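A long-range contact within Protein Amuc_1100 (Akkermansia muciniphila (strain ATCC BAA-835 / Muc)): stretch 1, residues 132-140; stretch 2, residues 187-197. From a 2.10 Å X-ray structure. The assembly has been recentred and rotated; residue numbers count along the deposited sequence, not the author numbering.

Stretch 1, residues 132-140: NKLAECGLS
Stretch 2, residues 187-197: LKAMNAITGMQ

This contact is a small apolar packing of a short helical segment, and the type I turn that includes Leu-134, against one face of a second helix, and it illustrates a close approach of two backbones with small residues among those between them. About 356 Å² is buried, both sides summed, and no hydrogen bond crosses between the modelled atoms.

Stretch 1 enters in helical conformation at Asn-132, Lys-133 and Leu-134, with phi/psi near -65/-37. A type I turn runs from Leu-134 to Cys-137, closed by Cys-137 N to Leu-134 O at 3.1 Å. Gly-138 then adopts 85/22, where a CB would be jammed against the preceding carbonyl oxygen, so glycine suits the position; Leu-139 continues extended at -70/165. Stretch 2 is helical from Leu-187 to Thr-194, and Gly-195 is the first residue to leave helical angles. The register runs antiparallel: as stretch 1 advances, its nearest partners step back along the helix, with CA-CA distances of 6.5 Å for Lys-133 and Ala-192, 5.4 Å for Leu-134 and Ala-189, and 5.6 Å for Cys-137 and Lys-188.

Two of these three nearest CA pairs fall at Ala-189 and Ala-192, whose small CB atoms point toward stretch 1. Leu-134, an m,t rotamer (-65°, 173°), leaves its backbone sideways but brings CD2 to 3.7 Å from Ala-189 CB and 3.8 Å from Ile-193 CG1. Ile-193 likewise starts sideways, and its chi1 of -67° and chi2 of 173° bring its end nearer. Leu-139, also m,t, adds a looser contact, CD2 to Ala-189 CB at 4.2 Å, so the buried alanine methyl meets both Leu-134 and Leu-139.

Cys-137 has the largest covered area, 73 Å². Its CB points toward the helix, and chi1 of -67° (m) places Cys-137 SG 4.1 Å from Ala-192 CB and 3.5 Å from Lys-188 O. Lys-188 O accepts the helical hydrogen bond from Ala-192 N, at 3.0 Å. A compact, weakly polar thiol fits well beside such a backbone.

Lys-188, with chi1 m and the remaining chi angles t, forms the exposed edge: its aliphatic part passes Cys-137, with Lys-188 CB 3.8 Å from Cys-137 CB, and the chain runs on to an exposed amine. Lys-133 is modelled only to CB, which points toward stretch 2 and lies 4.4 Å from Ala-192 CB. Beyond the helix, Met-196 (-55/140; chi -63°, -97°, 97°) bends its flexible thioether back, setting CE 3.7 Å from Lys-133 CB.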

# COMPACT_ATOMS: atom_id res chain seq x y z
N ASN A 132 -5.98 3.57 3.45
CA ASN A 132 -7.32 3.96 3.89
C ASN A 132 -7.66 3.38 5.26
O ASN A 132 -8.27 4.07 6.09
CB ASN A 132 -8.36 3.55 2.84
CG ASN A 132 -8.48 4.59 1.74
OD1 ASN A 132 -8.95 5.70 1.99
ND2 ASN A 132 -8.02 4.26 0.55
N LYS A 133 -7.25 2.14 5.53
CA LYS A 133 -7.38 1.62 6.90
C LYS A 133 -6.53 2.43 7.89
O LYS A 133 -6.96 2.69 9.01
CB LYS A 133 -7.01 0.14 6.94
N LEU A 134 -5.34 2.87 7.48
CA LEU A 134 -4.50 3.68 8.37
C LEU A 134 -5.15 5.02 8.68
O LEU A 134 -5.01 5.55 9.80
CB LEU A 134 -3.11 3.91 7.77
CG LEU A 134 -2.18 2.71 7.55
CD1 LEU A 134 -0.94 3.15 6.77
CD2 LEU A 134 -1.77 2.06 8.87
N ALA A 135 -5.86 5.59 7.71
CA ALA A 135 -6.51 6.88 7.89
C ALA A 135 -7.62 6.81 8.94
O ALA A 135 -8.07 7.86 9.42
CB ALA A 135 -7.08 7.38 6.56
N GLU A 136 -8.03 5.61 9.31
CA GLU A 136 -9.08 5.38 10.30
C GLU A 136 -8.53 5.18 11.70
O GLU A 136 -9.30 4.89 12.62
CB GLU A 136 -9.91 4.15 9.89
CG GLU A 136 -10.65 4.31 8.57
CD GLU A 136 -11.20 2.98 8.03
OE1 GLU A 136 -11.05 1.94 8.71
OE2 GLU A 136 -11.80 2.99 6.93
N CYS A 137 -7.22 5.32 11.89
CA CYS A 137 -6.60 4.99 13.17
C CYS A 137 -6.35 6.19 14.06
O CYS A 137 -5.86 6.02 15.18
CB CYS A 137 -5.29 4.24 12.94
SG CYS A 137 -5.57 2.60 12.21
N GLY A 138 -6.70 7.41 13.63
CA GLY A 138 -6.49 8.57 14.48
C GLY A 138 -5.11 9.16 14.40
O GLY A 138 -4.67 9.85 15.34
N LEU A 139 -4.38 8.90 13.31
CA LEU A 139 -3.04 9.45 13.14
C LEU A 139 -3.13 10.95 12.91
O LEU A 139 -4.18 11.49 12.57
CB LEU A 139 -2.34 8.80 11.95
CG LEU A 139 -2.12 7.29 12.04
CD1 LEU A 139 -1.76 6.72 10.68
CD2 LEU A 139 -1.05 6.96 13.09
N SER A 140 -1.99 11.63 13.04
CA SER A 140 -2.01 13.07 12.80
C SER A 140 -1.41 13.47 11.46
O SER A 140 -1.76 14.54 10.94
CB SER A 140 -1.28 13.81 13.93
OG SER A 140 0.10 13.56 13.84
N LEU A 187 -0.36 2.32 17.64
CA LEU A 187 -0.71 0.93 17.93
C LEU A 187 -1.86 0.45 17.05
O LEU A 187 -1.83 -0.67 16.53
CB LEU A 187 -1.05 0.74 19.41
CG LEU A 187 0.03 1.12 20.44
CD1 LEU A 187 -0.56 1.30 21.83
CD2 LEU A 187 1.18 0.11 20.49
N LYS A 188 -2.88 1.29 16.85
CA LYS A 188 -3.97 0.91 15.94
C LYS A 188 -3.46 0.78 14.51
O LYS A 188 -3.92 -0.09 13.76
CB LYS A 188 -5.11 1.93 15.97
CG LYS A 188 -5.82 2.10 17.29
CD LYS A 188 -7.04 3.01 17.09
CE LYS A 188 -7.49 3.64 18.40
NZ LYS A 188 -8.17 4.97 18.21
N ALA A 189 -2.57 1.68 14.09
CA ALA A 189 -2.02 1.61 12.74
C ALA A 189 -1.24 0.33 12.55
O ALA A 189 -1.39 -0.37 11.54
CB ALA A 189 -1.13 2.83 12.47
N MET A 190 -0.39 -0.00 13.52
CA MET A 190 0.41 -1.22 13.44
C MET A 190 -0.49 -2.45 13.32
O MET A 190 -0.23 -3.33 12.50
CB MET A 190 1.34 -1.29 14.64
CG MET A 190 2.52 -0.32 14.50
SD MET A 190 3.56 -0.22 15.97
CE MET A 190 4.01 -1.94 16.22
N ASN A 191 -1.56 -2.52 14.10
CA ASN A 191 -2.46 -3.67 13.98
C ASN A 191 -3.17 -3.69 12.63
O ASN A 191 -3.45 -4.76 12.09
CB ASN A 191 -3.51 -3.70 15.10
CG ASN A 191 -4.55 -4.81 14.87
OD1 ASN A 191 -4.30 -5.99 15.12
ND2 ASN A 191 -5.72 -4.43 14.36
N ALA A 192 -3.46 -2.51 12.08
CA ALA A 192 -4.19 -2.48 10.81
C ALA A 192 -3.34 -3.01 9.66
O ALA A 192 -3.85 -3.68 8.75
CB ALA A 192 -4.67 -1.06 10.52
N ILE A 193 -2.03 -2.72 9.68
CA ILE A 193 -1.15 -3.18 8.61
C ILE A 193 -1.15 -4.69 8.52
O ILE A 193 -1.22 -5.27 7.42
CB ILE A 193 0.28 -2.65 8.84
CG1 ILE A 193 0.34 -1.13 8.68
CG2 ILE A 193 1.26 -3.32 7.88
CD1 ILE A 193 1.68 -0.55 9.06
N THR A 194 -1.09 -5.36 9.66
CA THR A 194 -0.95 -6.81 9.67
C THR A 194 -2.27 -7.54 9.80
O THR A 194 -2.29 -8.77 9.64
CB THR A 194 -0.02 -7.23 10.81
OG1 THR A 194 -0.55 -6.75 12.05
CG2 THR A 194 1.37 -6.63 10.58
N GLY A 195 -3.36 -6.83 10.06
CA GLY A 195 -4.67 -7.42 10.12
C GLY A 195 -5.45 -7.32 8.83
O GLY A 195 -6.65 -7.62 8.83
N MET A 196 -4.82 -6.89 7.75
CA MET A 196 -5.46 -6.80 6.44
C MET A 196 -6.07 -8.13 6.03
O MET A 196 -5.46 -9.19 6.18
CB MET A 196 -4.44 -6.39 5.38
CG MET A 196 -3.83 -5.03 5.56
SD MET A 196 -4.71 -3.86 4.53
CE MET A 196 -5.84 -3.20 5.74
N GLN A 197 -7.25 -8.05 5.44
CA GLN A 197 -8.11 -9.19 5.14
C GLN A 197 -7.80 -9.81 3.78
O GLN A 197 -7.72 -11.03 3.65
CB GLN A 197 -9.58 -8.75 5.19
CG GLN A 197 -9.89 -7.62 6.23
CD GLN A 197 -9.34 -6.23 5.85
OE1 GLN A 197 -9.35 -5.82 4.68
NE2 GLN A 197 -8.85 -5.50 6.85